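Local coordinates for ectonucleoside triphosphate diphosphohydrolase 4 (Homo sapiens, PDB 6WG5), which belongs to the GDA1/CD39 nucleoside phosphatase family and probably shares the two-lobed architecture of the actin-like clan, at residues 291-294 / 295-299. Residues are numbered along the deposited sequence; the frame is centred on the assembly and turned at random.
Sequences EDRI and FANTI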
loop_
_atom_site.group_PDB
_atom_site.type_symbol
_atom_site.label_atom_id
_atom_site.label_comp_id
_atom_site.label_asym_id
_atom_site.label_seq_id
_atom_site.Cartn_x
_atom_site.Cartn_y
_atom_site.Cartn_z
ATOM N N GLU A 291 -0.497 -19.342 16.928
ATOM C CA GLU A 291 -1.411 -20.101 17.774
ATOM C C GLU A 291 -1.695 -21.479 17.195
ATOM O O GLU A 291 -1.864 -22.443 17.949
ATOM C CB GLU A 291 -2.716 -19.324 17.965
ATOM C CG GLU A 291 -2.562 -18.048 18.787
ATOM C CD GLU A 291 -3.865 -17.286 18.954
ATOM O OE1 GLU A 291 -4.907 -17.759 18.453
ATOM O OE2 GLU A 291 -3.847 -16.210 19.590
ATOM N N ASP A 292 -1.748 -21.594 15.865
ATOM C CA ASP A 292 -1.984 -22.893 15.244
ATOM C C ASP A 292 -0.903 -23.893 15.628
ATOM O O ASP A 292 -1.193 -25.074 15.850
ATOM C CB ASP A 292 -2.056 -22.748 13.723
ATOM C CG ASP A 292 -3.367 -22.149 13.251
ATOM O OD1 ASP A 292 -4.352 -22.177 14.020
ATOM O OD2 ASP A 292 -3.414 -21.659 12.103
ATOM N N ARG A 293 0.353 -23.447 15.708
ATOM C CA ARG A 293 1.433 -24.375 16.026
ATOM C C ARG A 293 1.452 -24.710 17.514
ATOM O O ARG A 293 1.772 -25.842 17.891
ATOM C CB ARG A 293 2.783 -23.806 15.587
ATOM C CG ARG A 293 3.812 -24.892 15.292
ATOM C CD ARG A 293 5.217 -24.344 15.102
ATOM N NE ARG A 293 5.472 -23.902 13.732
ATOM C CZ ARG A 293 6.648 -23.451 13.298
ATOM N NH1 ARG A 293 7.682 -23.380 14.129
ATOM N NH2 ARG A 293 6.792 -23.069 12.034
ATOM N N ILE A 294 1.121 -23.742 18.372
ATOM C CA ILE A 294 0.948 -24.042 19.792
ATOM C C ILE A 294 -0.111 -25.118 19.966
ATOM O O ILE A 294 0.068 -26.082 20.722
ATOM C CB ILE A 294 0.583 -22.767 20.574
ATOM C CG1 ILE A 294 1.768 -21.801 20.600
ATOM C CG2 ILE A 294 0.140 -23.114 22.002
ATOM C CD1 ILE A 294 1.444 -20.459 21.228
ATOM N N PHE A 295 -1.239 -24.965 19.270
ATOM C CA PHE A 295 -2.316 -25.941 19.376
ATOM C C PHE A 295 -1.867 -27.305 18.869
ATOM O O PHE A 295 -2.087 -28.330 19.526
ATOM C CB PHE A 295 -3.539 -25.454 18.600
ATOM C CG PHE A 295 -4.724 -26.358 18.725
ATOM C CD1 PHE A 295 -4.924 -27.391 17.825
ATOM C CD2 PHE A 295 -5.632 -26.187 19.756
ATOM C CE1 PHE A 295 -6.011 -28.233 17.946
ATOM C CE2 PHE A 295 -6.721 -27.027 19.885
ATOM C CZ PHE A 295 -6.910 -28.052 18.979
ATOM N N ALA A 296 -1.229 -27.337 17.698
ATOM C CA ALA A 296 -0.816 -28.609 17.117
ATOM C C ALA A 296 0.238 -29.297 17.975
ATOM O O ALA A 296 0.241 -30.528 18.089
ATOM C CB ALA A 296 -0.287 -28.389 15.702
ATOM N N ASN A 297 1.137 -28.526 18.583
ATOM C CA ASN A 297 2.241 -29.097 19.343
ATOM C C ASN A 297 1.832 -29.590 20.724
ATOM O O ASN A 297 2.699 -30.032 21.485
ATOM C CB ASN A 297 3.370 -28.070 19.480
ATOM C CG ASN A 297 4.179 -27.923 18.209
ATOM O OD1 ASN A 297 4.150 -28.793 17.338
ATOM N ND2 ASN A 297 4.914 -26.825 18.097
ATOM N N THR A 298 0.542 -29.534 21.069
ATOM C CA THR A 298 0.108 -30.033 22.367
ATOM C C THR A 298 0.498 -31.493 22.564
ATOM O O THR A 298 0.787 -31.910 23.693
ATOM C CB THR A 298 -1.403 -29.862 22.516
ATOM O OG1 THR A 298 -1.736 -28.473 22.427
ATOM C CG2 THR A 298 -1.888 -30.405 23.860
ATOM N N ILE A 299 0.533 -32.280 21.488
ATOM C CA ILE A 299 0.807 -33.711 21.603
ATOM C C ILE A 299 2.286 -34.003 21.374
ATOM O O ILE A 299 2.682 -35.166 21.242
ATOM C CB ILE A 299 -0.065 -34.533 20.636
ATOM C CG1 ILE A 299 -0.003 -33.963 19.214
ATOM C CG2 ILE A 299 -1.499 -34.588 21.152
ATOM C CD1 ILE A 299 -0.710 -34.824 18.178
#
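Arg-293 and Asn-297, one helical turn apart, run side by side at the C-terminal end of helix 283-296. The stem of Arg-293 (CG) lies alongside the amide end of Asn-297, CG to ND2 3.6 Å; guanidinium and amide planes 58° apart rule out a flat stack. With CG anti to its own nitrogen (chi1 -154°) and a bend at chi3, the arginine carries its charged end away from the amide, toward a cation-pi contact with Phe-355. This is the looser flank: Arg-293 is exposed, Asn-297 partly so, and beyond the stem they share little.

The backbone shows i to i+4 bonding, with N-H...O angles of at least 149°: Phe-295 N to Glu-291 O, Ala-296 N to Asp-292 O, and Asn-297 N to Arg-293 O at 2.8 Å. On the tighter face, against strands 327-332 and 335-341, buried Ile-294 meets Ile-330 and Leu-339, partly exposed Phe-295 meets Gln-332 and Ile-337, and Thr-298 is buried too.

Phe-295 O takes both Thr-298 OG1, at 2.9 Å, and Thr-298 N from the same face of its plane. Arg-303 bonds Ile-294 O; its positive charge probably interacts favourably with the helix dipole.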